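Local coordinates for protein thermostable monoacylglycerol lipase (Bacillus, PDB 4LHE) that hydrolyses monoacylglycerols, probably to glycerol and a free fatty acid, as a thermostable bacterial lipase with the alpha/beta hydrolase fold, at residues E3-L8 with Y62-R67; G19-L24 with C88-V93; L106-P111 with A179-I184; E195-P200 with N223-A228. All coordinates share one frame; numbering follows the deposited sequence.

Contact 1: E3-L8 with Y62-R67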
loop_
_atom_site.group_PDB
_atom_site.type_symbol
_atom_site.label_atom_id
_atom_site.label_comp_id
_atom_site.label_asym_id
_atom_site.label_seq_id
_atom_site.Cartn_x
_atom_site.Cartn_y
_atom_site.Cartn_z
ATOM N N GLU A 3 15.265 7.865 -12.525
ATOM C CA GLU A 3 14.394 8.986 -12.191
ATOM C C GLU A 3 15.049 10.294 -12.645
ATOM O O GLU A 3 16.201 10.591 -12.295
ATOM C CB GLU A 3 14.081 9.008 -10.685
ATOM C CG GLU A 3 13.188 7.857 -10.218
ATOM C CD GLU A 3 12.856 7.931 -8.737
ATOM O OE1 GLU A 3 13.476 8.754 -8.024
ATOM O OE2 GLU A 3 11.982 7.159 -8.282
ATOM N N GLN A 4 14.305 11.065 -13.433
ATOM C CA GLN A 4 14.835 12.261 -14.081
ATOM C C GLN A 4 14.460 13.520 -13.295
ATOM O O GLN A 4 15.018 14.600 -13.523
ATOM C CB GLN A 4 14.290 12.340 -15.516
ATOM C CG GLN A 4 15.329 12.616 -16.608
ATOM C CD GLN A 4 16.506 11.656 -16.569
ATOM O OE1 GLN A 4 16.342 10.453 -16.342
ATOM N NE2 GLN A 4 17.706 12.188 -16.785
ATOM N N TYR A 5 13.526 13.367 -12.356
ATOM C CA TYR A 5 12.969 14.499 -11.614
ATOM C C TYR A 5 13.216 14.384 -10.109
ATOM O O TYR A 5 13.384 13.280 -9.600
ATOM C CB TYR A 5 11.466 14.605 -11.896
ATOM C CG TYR A 5 11.149 14.966 -13.324
ATOM C CD1 TYR A 5 10.986 13.982 -14.290
ATOM C CD2 TYR A 5 11.015 16.297 -13.706
ATOM C CE1 TYR A 5 10.698 14.315 -15.609
ATOM C CE2 TYR A 5 10.734 16.642 -15.015
ATOM C CZ TYR A 5 10.575 15.649 -15.963
ATOM O OH TYR A 5 10.285 15.996 -17.263
ATOM N N PRO A 6 13.227 15.525 -9.394
ATOM C CA PRO A 6 13.524 15.516 -7.956
ATOM C C PRO A 6 12.294 15.187 -7.077
ATOM O O PRO A 6 11.157 15.294 -7.532
ATOM C CB PRO A 6 13.981 16.951 -7.706
ATOM C CG PRO A 6 13.159 17.759 -8.666
ATOM C CD PRO A 6 12.972 16.892 -9.892
ATOM N N VAL A 7 12.530 14.802 -5.823
ATOM C CA VAL A 7 11.443 14.390 -4.924
ATOM C C VAL A 7 10.606 15.577 -4.449
ATOM O O VAL A 7 11.150 16.570 -3.980
ATOM C CB VAL A 7 11.994 13.629 -3.690
ATOM C CG1 VAL A 7 10.873 13.239 -2.742
ATOM C CG2 VAL A 7 12.760 12.380 -4.126
ATOM N N LEU A 8 9.283 15.457 -4.560
ATOM C CA LEU A 8 8.356 16.499 -4.110
ATOM C C LEU A 8 8.508 16.701 -2.622
ATOM O O LEU A 8 8.797 15.749 -1.886
ATOM C CB LEU A 8 6.901 16.094 -4.409
ATOM C CG LEU A 8 6.199 16.672 -5.645
ATOM C CD1 LEU A 8 7.210 17.190 -6.641
ATOM C CD2 LEU A 8 5.286 15.644 -6.306
ATOM N N TYR A 62 5.091 12.407 -13.229
ATOM C CA TYR A 62 4.444 11.241 -13.834
ATOM C C TYR A 62 5.239 10.598 -14.984
ATOM O O TYR A 62 5.001 9.443 -15.339
ATOM C CB TYR A 62 2.991 11.526 -14.249
ATOM C CG TYR A 62 2.806 12.702 -15.181
ATOM C CD1 TYR A 62 3.255 12.648 -16.493
ATOM C CD2 TYR A 62 2.155 13.856 -14.755
ATOM C CE1 TYR A 62 3.078 13.706 -17.347
ATOM C CE2 TYR A 62 1.976 14.925 -15.604
ATOM C CZ TYR A 62 2.442 14.844 -16.900
ATOM O OH TYR A 62 2.268 15.899 -17.765
ATOM N N GLU A 63 6.188 11.340 -15.552
ATOM C CA GLU A 63 7.053 10.800 -16.605
ATOM C C GLU A 63 8.032 9.769 -16.050
ATOM O O GLU A 63 8.308 8.755 -16.695
ATOM C CB GLU A 63 7.819 11.926 -17.290
ATOM C CG GLU A 63 7.042 12.625 -18.387
ATOM C CD GLU A 63 7.676 13.941 -18.746
ATOM O OE1 GLU A 63 8.258 14.565 -17.835
ATOM O OE2 GLU A 63 7.612 14.343 -19.928
ATOM N N ASP A 64 8.554 10.044 -14.858
ATOM C CA ASP A 64 9.350 9.074 -14.116
ATOM C C ASP A 64 8.533 7.817 -13.871
ATOM O O ASP A 64 8.973 6.709 -14.170
ATOM C CB ASP A 64 9.791 9.669 -12.776
ATOM C CG ASP A 64 10.943 10.650 -12.922
ATOM O OD1 ASP A 64 11.587 10.672 -13.993
ATOM O OD2 ASP A 64 11.211 11.398 -11.961
ATOM N N MET A 65 7.339 8.003 -13.318
ATOM C CA MET A 65 6.384 6.916 -13.130
ATOM C C MET A 65 6.204 6.078 -14.399
ATOM O O MET A 65 6.200 4.844 -14.352
ATOM C CB MET A 65 5.037 7.516 -12.726
ATOM C CG MET A 65 3.907 6.537 -12.772
ATOM S SD MET A 65 3.755 5.722 -11.190
ATOM C CE MET A 65 2.072 5.129 -11.326
ATOM N N GLU A 66 6.080 6.755 -15.536
ATOM C CA GLU A 66 5.773 6.099 -16.808
ATOM C C GLU A 66 6.797 5.045 -17.225
ATOM O O GLU A 66 6.436 4.016 -17.799
ATOM C CB GLU A 66 5.640 7.150 -17.911
ATOM C CG GLU A 66 5.423 6.553 -19.279
ATOM C CD GLU A 66 4.978 7.572 -20.292
ATOM O OE1 GLU A 66 5.495 8.714 -20.285
ATOM O OE2 GLU A 66 4.103 7.217 -21.097
ATOM N N ARG A 67 8.070 5.283 -16.929
ATOM C CA ARG A 67 9.110 4.353 -17.384
ATOM C C ARG A 67 9.367 3.184 -16.422
ATOM O O ARG A 67 10.048 2.224 -16.786
ATOM C CB ARG A 67 10.415 5.095 -17.734
ATOM C CG ARG A 67 11.206 5.649 -16.557
ATOM C CD ARG A 67 12.676 5.935 -16.926
ATOM N NE ARG A 67 12.883 7.224 -17.598
ATOM C CZ ARG A 67 14.009 7.580 -18.219
ATOM N NH1 ARG A 67 15.047 6.752 -18.279
ATOM N NH2 ARG A 67 14.101 8.772 -18.795
#
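Asp64 receives the backbone of the 3-8 segment through two hydrogen bonds, one on each oxygen of its carboxylate. Gln4 N reaches Asp64 OD1 at 2.8 Å, almost straight at 169° but from above the carboxylate plane. Tyr5 N approaches Asp64 OD2 at 3.1 Å and is more bent (137°), meeting the syn lone pair. The Asp64 CG stands anti to its own carbonyl carbon (chi1 -77°), and the group projects from the helix to these successive amides. Thr60 OG1 is a further partner of OD2. A third, weak hydrogen bond joins Tyr5 OH to Glu63 OE1 at 2.5 Å. An alanine in place of Asp64 would probably leave the amides of Gln4 and Tyr5 without their acceptors and let this part of the chain lift from the helix.

The contact fixes the N-terminal loop, ahead of strand 14-16, to the short surface helix 62-67 of the alpha/beta hydrolase fold. Glu3 also ties the same loop to other residues, with a salt bridge to Arg54 and a hydrogen bond to Gly57 N.

Van der Waals contacts fill in around the bonds. The Tyr5 ring turns its edge to Asp64, with CD1 at 3.4 Å from Asp64 OD1, while it also stacks with His61. Tyr5 CB lies 3.2 Å from Asp64 OD2, and Gln4 CB rests against OD1 at 3.5 Å. Farther along the helix, a looser polar approach brings Gln4 OE1 over one face of the Arg67 guanidinium, 3.7 Å from Arg67 NH2.

Contact 2: G19-L24 with C88-V93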
loop_
_atom_site.group_PDB
_atom_site.type_symbol
_atom_site.label_atom_id
_atom_site.label_comp_id
_atom_site.label_asym_id
_atom_site.label_seq_id
_atom_site.Cartn_x
_atom_site.Cartn_y
_atom_site.Cartn_z
ATOM N N GLY A 19 13.099 -0.476 18.281
ATOM C CA GLY A 19 13.161 -1.759 18.958
ATOM C C GLY A 19 13.239 -2.787 17.853
ATOM O O GLY A 19 13.186 -2.448 16.666
ATOM N N PRO A 20 13.327 -4.066 18.242
ATOM C CA PRO A 20 13.595 -5.222 17.380
ATOM C C PRO A 20 12.381 -5.654 16.578
ATOM O O PRO A 20 12.513 -6.517 15.716
ATOM C CB PRO A 20 13.968 -6.308 18.384
ATOM C CG PRO A 20 13.133 -5.976 19.570
ATOM C CD PRO A 20 13.175 -4.468 19.650
ATOM N N VAL A 21 11.217 -5.072 16.851
ATOM C CA VAL A 21 10.067 -5.292 15.986
ATOM C C VAL A 21 9.970 -4.183 14.921
ATOM O O VAL A 21 10.058 -2.994 15.250
ATOM C CB VAL A 21 8.767 -5.358 16.782
ATOM C CG1 VAL A 21 7.611 -5.648 15.837
ATOM C CG2 VAL A 21 8.858 -6.453 17.835
ATOM N N GLY A 22 9.784 -4.571 13.660
ATOM C CA GLY A 22 9.782 -3.617 12.559
ATOM C C GLY A 22 8.467 -3.530 11.810
ATOM O O GLY A 22 7.736 -4.508 11.695
ATOM N N VAL A 23 8.145 -2.338 11.324
ATOM C CA VAL A 23 6.994 -2.180 10.455
ATOM C C VAL A 23 7.413 -1.552 9.120
ATOM O O VAL A 23 7.978 -0.451 9.086
ATOM C CB VAL A 23 5.873 -1.327 11.094
ATOM C CG1 VAL A 23 4.651 -1.369 10.208
ATOM C CG2 VAL A 23 5.506 -1.853 12.471
ATOM N N LEU A 24 7.128 -2.265 8.033
ATOM C CA LEU A 24 7.307 -1.745 6.675
ATOM C C LEU A 24 5.966 -1.155 6.239
ATOM O O LEU A 24 4.937 -1.847 6.323
ATOM C CB LEU A 24 7.669 -2.904 5.738
ATOM C CG LEU A 24 7.924 -2.571 4.274
ATOM C CD1 LEU A 24 9.126 -1.708 4.178
ATOM C CD2 LEU A 24 8.120 -3.849 3.444
ATOM N N CYS A 88 15.815 -5.970 12.501
ATOM C CA CYS A 88 14.697 -6.452 13.309
ATOM C C CYS A 88 14.579 -7.952 13.204
ATOM O O CYS A 88 14.960 -8.533 12.194
ATOM C CB CYS A 88 13.392 -5.827 12.820
ATOM S SG CYS A 88 13.368 -4.020 12.901
ATOM N N GLN A 89 14.040 -8.582 14.241
ATOM C CA GLN A 89 13.840 -10.023 14.177
ATOM C C GLN A 89 12.375 -10.386 14.035
ATOM O O GLN A 89 12.027 -11.563 13.949
ATOM C CB GLN A 89 14.475 -10.726 15.379
ATOM C CG GLN A 89 14.333 -9.988 16.662
ATOM C CD GLN A 89 15.681 -9.573 17.200
ATOM O OE1 GLN A 89 16.641 -9.402 16.439
ATOM N NE2 GLN A 89 15.770 -9.416 18.521
ATOM N N THR A 90 11.523 -9.365 13.993
ATOM C CA THR A 90 10.102 -9.546 13.730
ATOM C C THR A 90 9.701 -8.474 12.718
ATOM O O THR A 90 10.076 -7.299 12.856
ATOM C CB THR A 90 9.287 -9.362 15.026
ATOM O OG1 THR A 90 9.831 -10.196 16.062
ATOM C CG2 THR A 90 7.816 -9.711 14.813
ATOM N N ILE A 91 8.956 -8.861 11.687
ATOM C CA ILE A 91 8.587 -7.889 10.666
ATOM C C ILE A 91 7.092 -7.950 10.387
ATOM O O ILE A 91 6.536 -9.033 10.178
ATOM C CB ILE A 91 9.391 -8.125 9.379
ATOM C CG1 ILE A 91 10.860 -7.718 9.590
ATOM C CG2 ILE A 91 8.795 -7.367 8.243
ATOM C CD1 ILE A 91 11.747 -7.951 8.388
ATOM N N PHE A 92 6.438 -6.789 10.423
ATOM C CA PHE A 92 5.070 -6.672 9.941
ATOM C C PHE A 92 5.034 -5.766 8.730
ATOM O O PHE A 92 5.859 -4.852 8.616
ATOM C CB PHE A 92 4.199 -6.033 11.011
ATOM C CG PHE A 92 4.063 -6.855 12.235
ATOM C CD1 PHE A 92 3.297 -8.015 12.219
ATOM C CD2 PHE A 92 4.680 -6.456 13.417
ATOM C CE1 PHE A 92 3.161 -8.787 13.380
ATOM C CE2 PHE A 92 4.546 -7.214 14.565
ATOM C CZ PHE A 92 3.789 -8.381 14.546
ATOM N N VAL A 93 4.074 -5.999 7.840
ATOM C CA VAL A 93 3.943 -5.170 6.646
ATOM C C VAL A 93 2.513 -4.610 6.584
ATOM O O VAL A 93 1.554 -5.313 6.908
ATOM C CB VAL A 93 4.316 -5.964 5.367
ATOM C CG1 VAL A 93 4.374 -5.043 4.139
ATOM C CG2 VAL A 93 5.682 -6.694 5.570
#
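Val21 and Phe92 meet obliquely on one face of the sheet, with Val21 CG1 touching the rim of the ring 3.7 Å from Phe92 CE2, near the ring plane. The ring also meets Phe245. On the same face the Val21 and Thr90 side chains run side by side in one direction, while Thr90 OG1 is bonded to Ala249 O. The other face carries Leu24 and Val93, again side by side, with Leu24 CD2 at 4.0 Å from Val93 CG1. Here Cys88 SG, placed beside its own backbone N (chi1 -60°), leans over Gly22, 3.6 Å from its CA, where a beta carbon at this position would collide with the sulfur.

Between the two faces the backbones are laced in parallel register. Gly22 bonds both ways, from its N to Thr90 O and from its O to Phe92 N (2.9 Å, 173°), and Leu24 N follows to Phe92 O at 2.9 Å. At the start, Pro20 O takes Gln89 N at 3.0 Å and, weakly, Thr90 N. The axes of segments 21-24 and 90-93 are twisted by 23° while their spacing stays even. They are adjacent central strands of the alpha/beta hydrolase sheet, and strand 90-96 runs on into the GxSxG sequence that probably forms the nucleophile elbow.

Contact 3: L106-P111 with A179-I184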
loop_
_atom_site.group_PDB
_atom_site.type_symbol
_atom_site.label_atom_id
_atom_site.label_comp_id
_atom_site.label_asym_id
_atom_site.label_seq_id
_atom_site.Cartn_x
_atom_site.Cartn_y
_atom_site.Cartn_z
ATOM N N LEU A 106 4.566 -9.425 -0.939
ATOM C CA LEU A 106 5.745 -9.685 -0.127
ATOM C C LEU A 106 5.519 -10.840 0.839
ATOM O O LEU A 106 6.434 -11.627 1.106
ATOM C CB LEU A 106 6.126 -8.425 0.642
ATOM C CG LEU A 106 7.592 -8.032 0.636
ATOM C CD1 LEU A 106 7.963 -7.460 -0.711
ATOM C CD2 LEU A 106 7.855 -7.021 1.740
ATOM N N ALA A 107 4.301 -10.943 1.364
ATOM C CA ALA A 107 3.964 -12.035 2.267
ATOM C C ALA A 107 4.038 -13.370 1.505
ATOM O O ALA A 107 4.486 -14.387 2.050
ATOM C CB ALA A 107 2.571 -11.816 2.881
ATOM N N GLU A 108 3.611 -13.353 0.239
ATOM C CA GLU A 108 3.706 -14.526 -0.636
ATOM C C GLU A 108 5.144 -14.995 -0.875
ATOM O O GLU A 108 5.388 -16.182 -1.117
ATOM C CB GLU A 108 3.024 -14.240 -1.983
ATOM C CG GLU A 108 1.527 -14.074 -1.865
ATOM C CD GLU A 108 0.904 -13.416 -3.062
ATOM O OE1 GLU A 108 1.632 -13.094 -4.015
ATOM O OE2 GLU A 108 -0.325 -13.234 -3.063
ATOM N N HIS A 109 6.094 -14.068 -0.815
ATOM C CA HIS A 109 7.483 -14.392 -1.115
ATOM C C HIS A 109 8.347 -14.596 0.127
ATOM O O HIS A 109 9.429 -15.190 0.043
ATOM C CB HIS A 109 8.097 -13.319 -2.022
ATOM C CG HIS A 109 7.617 -13.375 -3.437
ATOM N ND1 HIS A 109 6.286 -13.287 -3.779
ATOM C CD2 HIS A 109 8.296 -13.505 -4.605
ATOM C CE1 HIS A 109 6.160 -13.363 -5.092
ATOM N NE2 HIS A 109 7.368 -13.496 -5.616
ATOM N N HIS A 110 7.877 -14.105 1.273
ATOM C CA HIS A 110 8.607 -14.241 2.535
ATOM C C HIS A 110 7.678 -14.635 3.709
ATOM O O HIS A 110 7.220 -13.762 4.455
ATOM C CB HIS A 110 9.295 -12.912 2.932
ATOM C CG HIS A 110 10.204 -12.323 1.890
ATOM N ND1 HIS A 110 11.525 -12.700 1.752
ATOM C CD2 HIS A 110 10.003 -11.329 0.988
ATOM C CE1 HIS A 110 12.084 -11.995 0.780
ATOM N NE2 HIS A 110 11.181 -11.158 0.300
ATOM N N PRO A 111 7.378 -15.935 3.884
ATOM C CA PRO A 111 6.608 -16.238 5.106
ATOM C C PRO A 111 7.351 -16.132 6.461
ATOM O O PRO A 111 6.804 -16.535 7.490
ATOM C CB PRO A 111 6.073 -17.659 4.853
ATOM C CG PRO A 111 6.797 -18.163 3.629
ATOM C CD PRO A 111 7.181 -16.956 2.840
ATOM N N ALA A 179 -3.277 -14.460 -7.770
ATOM C CA ALA A 179 -3.018 -15.859 -8.103
ATOM C C ALA A 179 -2.328 -16.597 -6.962
ATOM O O ALA A 179 -2.575 -17.788 -6.731
ATOM C CB ALA A 179 -2.180 -15.951 -9.377
ATOM N N LYS A 180 -1.467 -15.884 -6.241
ATOM C CA LYS A 180 -0.623 -16.521 -5.249
ATOM C C LYS A 180 -1.027 -16.263 -3.800
ATOM O O LYS A 180 -0.190 -16.415 -2.922
ATOM C CB LYS A 180 0.830 -16.085 -5.449
ATOM C CG LYS A 180 1.438 -16.485 -6.783
ATOM C CD LYS A 180 1.751 -17.970 -6.813
ATOM C CE LYS A 180 0.855 -18.724 -7.798
ATOM N NZ LYS A 180 1.449 -18.798 -9.166
ATOM N N LEU A 181 -2.287 -15.903 -3.543
ATOM C CA LEU A 181 -2.755 -15.632 -2.171
ATOM C C LEU A 181 -2.511 -16.797 -1.211
ATOM O O LEU A 181 -2.109 -16.606 -0.057
ATOM C CB LEU A 181 -4.237 -15.238 -2.168
ATOM C CG LEU A 181 -4.505 -13.828 -2.710
ATOM C CD1 LEU A 181 -5.982 -13.486 -2.774
ATOM C CD2 LEU A 181 -3.748 -12.788 -1.866
ATOM N N ASP A 182 -2.736 -18.008 -1.712
ATOM C CA ASP A 182 -2.544 -19.243 -0.954
ATOM C C ASP A 182 -1.142 -19.387 -0.340
ATOM O O ASP A 182 -0.952 -20.143 0.617
ATOM C CB ASP A 182 -2.836 -20.426 -1.879
ATOM C CG ASP A 182 -2.057 -20.343 -3.175
ATOM O OD1 ASP A 182 -2.555 -19.713 -4.143
ATOM O OD2 ASP A 182 -0.935 -20.892 -3.219
ATOM N N ARG A 183 -0.166 -18.667 -0.888
ATOM C CA ARG A 183 1.197 -18.664 -0.344
ATOM C C ARG A 183 1.291 -17.945 1.010
ATOM O O ARG A 183 2.264 -18.122 1.747
ATOM C CB ARG A 183 2.170 -17.992 -1.326
ATOM C CG ARG A 183 2.091 -18.478 -2.791
ATOM C CD ARG A 183 2.953 -19.718 -3.055
ATOM N NE ARG A 183 3.136 -19.991 -4.489
ATOM C CZ ARG A 183 2.419 -20.870 -5.193
ATOM N NH1 ARG A 183 1.456 -21.570 -4.603
ATOM N NH2 ARG A 183 2.661 -21.053 -6.491
ATOM N N ILE A 184 0.290 -17.121 1.323
ATOM C CA ILE A 184 0.306 -16.317 2.545
ATOM C C ILE A 184 -0.227 -17.102 3.746
ATOM O O ILE A 184 -1.379 -17.516 3.751
ATOM C CB ILE A 184 -0.530 -15.025 2.384
ATOM C CG1 ILE A 184 0.021 -14.164 1.247
ATOM C CG2 ILE A 184 -0.500 -14.221 3.660
ATOM C CD1 ILE A 184 -0.821 -12.901 0.966
#
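Glu108 lays its side chain across Lys180 at about a right angle, and both its methylenes and its carboxylate touch the other segment. Glu108 CG lies 3.1 Å from Lys180 O and 3.5 Å from Ile184 CG1, while Glu108 OE1 sits 3.4 Å from Lys180 CB. Beyond CG the chain is extended (chi2 163°), which carries CD on over the Lys180 carbonyl. Glu108 OE2 ends 3.2 Å from Lys180 O; two acceptors this near would probably disfavour the ionised carboxylate. Beside Glu108, Ala107 CB packs on Ile184 CG1 at 3.8 Å, and Glu108 CB faces Arg183 CB at 3.9 Å.

The second shell fixes the surface that receives these groups. Lys180 O accepts Arg183 N at 3.0 Å and Leu181 O accepts Ile184 N at 2.8 Å, so a short 3-10 turn shapes the 181-183 backbone. Within the turn, Arg183 NH1 makes a salt bridge with Asp182 OD2.

Farther out, Asp182 O bonds to Ser212 OG. The contact joins the end of helix 98-109 to the loop between helix 164-179 and strand 188-193. Ala107 and Ile184 both rest on Ile116 of strand 115-119, while Leu106 packs against helix 70-87.

Contact 4: E195-P200 with N223-A228. With SO4 (sulfate ion), chain D.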
loop_
_atom_site.group_PDB
_atom_site.type_symbol
_atom_site.label_atom_id
_atom_site.label_comp_id
_atom_site.label_asym_id
_atom_site.label_seq_id
_atom_site.Cartn_x
_atom_site.Cartn_y
_atom_site.Cartn_z
ATOM N N GLU A 195 -17.150 2.878 2.053
ATOM C CA GLU A 195 -17.363 3.804 0.956
ATOM C C GLU A 195 -16.106 4.079 0.124
ATOM O O GLU A 195 -15.884 5.209 -0.312
ATOM C CB GLU A 195 -17.979 5.108 1.480
ATOM C CG GLU A 195 -19.339 4.917 2.177
ATOM C CD GLU A 195 -20.025 6.237 2.539
ATOM O OE1 GLU A 195 -20.397 6.995 1.612
ATOM O OE2 GLU A 195 -20.196 6.515 3.751
ATOM N N ASP A 196 -15.288 3.050 -0.091
ATOM C CA ASP A 196 -14.214 3.132 -1.075
ATOM C C ASP A 196 -14.860 3.238 -2.456
ATOM O O ASP A 196 -15.657 2.371 -2.817
ATOM C CB ASP A 196 -13.338 1.872 -1.013
ATOM C CG ASP A 196 -12.004 2.039 -1.734
ATOM O OD1 ASP A 196 -11.998 2.562 -2.868
ATOM O OD2 ASP A 196 -10.950 1.644 -1.164
ATOM N N HIS A 197 -14.526 4.299 -3.206
ATOM C CA HIS A 197 -15.031 4.510 -4.570
ATOM C C HIS A 197 -13.954 4.228 -5.621
ATOM O O HIS A 197 -14.128 4.570 -6.795
ATOM C CB HIS A 197 -15.534 5.950 -4.776
ATOM C CG HIS A 197 -16.397 6.476 -3.665
ATOM N ND1 HIS A 197 -15.970 7.470 -2.802
ATOM C CD2 HIS A 197 -17.660 6.172 -3.293
ATOM C CE1 HIS A 197 -16.933 7.739 -1.936
ATOM N NE2 HIS A 197 -17.971 6.966 -2.209
ATOM N N VAL A 198 -12.844 3.619 -5.198
ATOM C CA VAL A 198 -11.737 3.296 -6.102
ATOM C C VAL A 198 -11.520 1.793 -6.203
ATOM O O VAL A 198 -11.510 1.234 -7.300
ATOM C CB VAL A 198 -10.416 3.959 -5.655
ATOM C CG1 VAL A 198 -9.278 3.559 -6.581
ATOM C CG2 VAL A 198 -10.569 5.466 -5.619
ATOM N N VAL A 199 -11.340 1.153 -5.048
ATOM C CA VAL A 199 -11.158 -0.296 -4.957
ATOM C C VAL A 199 -12.420 -0.875 -4.329
ATOM O O VAL A 199 -12.831 -0.440 -3.259
ATOM C CB VAL A 199 -9.916 -0.660 -4.096
ATOM C CG1 VAL A 199 -9.830 -2.162 -3.874
ATOM C CG2 VAL A 199 -8.642 -0.165 -4.767
ATOM N N PRO A 200 -13.073 -1.822 -5.021
ATOM C CA PRO A 200 -14.352 -2.376 -4.544
ATOM C C PRO A 200 -14.141 -3.113 -3.229
ATOM O O PRO A 200 -13.178 -3.881 -3.134
ATOM C CB PRO A 200 -14.731 -3.380 -5.641
ATOM C CG PRO A 200 -13.951 -2.926 -6.882
ATOM C CD PRO A 200 -12.663 -2.386 -6.323
ATOM N N ASN A 223 -16.240 5.627 8.394
ATOM C CA ASN A 223 -16.212 7.071 8.147
ATOM C C ASN A 223 -15.082 7.495 7.197
ATOM O O ASN A 223 -14.560 8.600 7.306
ATOM C CB ASN A 223 -16.091 7.831 9.476
ATOM C CG ASN A 223 -16.612 9.270 9.392
ATOM O OD1 ASN A 223 -17.313 9.646 8.442
ATOM N ND2 ASN A 223 -16.265 10.078 10.393
ATOM N N SER A 224 -14.708 6.621 6.269
ATOM C CA SER A 224 -13.581 6.910 5.389
ATOM C C SER A 224 -13.851 6.484 3.972
ATOM O O SER A 224 -14.515 5.481 3.736
ATOM C CB SER A 224 -12.324 6.174 5.865
ATOM O OG SER A 224 -11.897 6.655 7.115
ATOM N N TYR A 225 -13.296 7.224 3.024
ATOM C CA TYR A 225 -13.286 6.757 1.650
ATOM C C TYR A 225 -11.923 6.117 1.383
ATOM O O TYR A 225 -11.142 5.877 2.314
ATOM C CB TYR A 225 -13.408 7.915 0.661
ATOM C CG TYR A 225 -14.695 8.702 0.750
ATOM C CD1 TYR A 225 -15.822 8.179 1.377
ATOM C CD2 TYR A 225 -14.778 9.980 0.200
ATOM C CE1 TYR A 225 -16.999 8.919 1.454
ATOM C CE2 TYR A 225 -15.940 10.722 0.273
ATOM C CZ TYR A 225 -17.046 10.187 0.896
ATOM O OH TYR A 225 -18.199 10.938 0.960
ATOM N N HIS A 226 -11.641 5.853 0.115
ATOM C CA HIS A 226 -10.450 5.093 -0.267
ATOM C C HIS A 226 -9.150 5.366 0.482
ATOM O O HIS A 226 -8.491 4.430 0.948
ATOM C CB HIS A 226 -10.176 5.256 -1.753
ATOM C CG HIS A 226 -9.057 4.399 -2.252
ATOM N ND1 HIS A 226 -9.021 3.037 -2.045
ATOM C CD2 HIS A 226 -7.941 4.701 -2.960
ATOM C CE1 HIS A 226 -7.936 2.534 -2.608
ATOM N NE2 HIS A 226 -7.263 3.523 -3.170
ATOM N N VAL A 227 -8.767 6.635 0.559
ATOM C CA VAL A 227 -7.480 7.016 1.158
ATOM C C VAL A 227 -7.609 7.038 2.678
ATOM O O VAL A 227 -7.454 8.081 3.309
ATOM C CB VAL A 227 -7.031 8.391 0.680
ATOM C CG1 VAL A 227 -5.557 8.654 1.081
ATOM C CG2 VAL A 227 -7.177 8.476 -0.825
ATOM N N ALA A 228 -7.900 5.872 3.251
ATOM C CA ALA A 228 -8.323 5.748 4.652
ATOM C C ALA A 228 -7.242 6.162 5.675
ATOM O O ALA A 228 -7.555 6.583 6.784
ATOM C CB ALA A 228 -8.796 4.305 4.907
HETATM S S SO4 D . -3.874 4.141 -4.763
HETATM O O1 SO4 D . -3.236 5.073 -5.690
HETATM O O2 SO4 D . -3.744 4.649 -3.381
HETATM O O3 SO4 D . -5.297 4.039 -5.091
HETATM O O4 SO4 D . -3.240 2.833 -4.944
HETATM O O HOH W 1 -16.637 4.114 4.987
#
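Asp196 and His226 each set CG anti to the backbone N (chi1 -165° and -174°), and their side chains lie side by side, pointing the same way. His226 ND1 then donates to Asp196 OD2 at 2.5 Å, with an N-H...O angle of 164°. The oxygen lies close to the imidazole plane and is approached on its syn side, somewhat out of the carboxylate plane.

The second oxygen, Asp196 OD1, anchors the loop itself: Val198 N and Val199 N both donate to it at 2.7 Å, the former closing an Asx turn. Val198 in turn lays CB over one face of the His226 ring, 3.7 Å from CG, and Val199 CG2 touches His226 CE1 at 3.5 Å. An alanine in place of Asp196 would probably leave His226 ND1 and the two loop amides without their acceptor, with the imidazole set freer to turn.

Next to this pair, His197 points its edge at the face of Tyr225, with His197 CE1 over the ring centre in a T-shaped stack; His197 ND1 is bonded to Asp148. A water bridges Glu195 N and Ser224 O, 2.8 Å from the latter.

On the far side of the imidazole, His226 NE2 donates to sulfate O3 at 2.8 Å. The sulfate, probably from the crystallisation liquor, is also bonded to Ser97 OG and to the amides of Phe29 and Thr30. Asp196, His226 and Ser97 are arranged like the Ser-His-Asp catalytic triad of alpha/beta hydrolases, consistent with the lipase active site.

From the N terminus, the loop 3-8 is held by helix 62-67 in contact 1, closing a span that includes strands 14-16, 21-26 and 49-52. Contact 2 starts within that span and ends beyond it, so the two cross, although their nearest atoms are about 16 Å apart. It pairs neighbouring strands of the sheet. Contact 3 follows in series, closing the span from helix 98-109 to the loop before strand 188-193, and it touches contact 2 where Leu24 CD2 meets Leu106 CD2 at 3.6 Å. Contact 4 comes last, joining the loops after strands 188-193 and 216-221; it and contact 2 lie on opposite sides of the chain's centre.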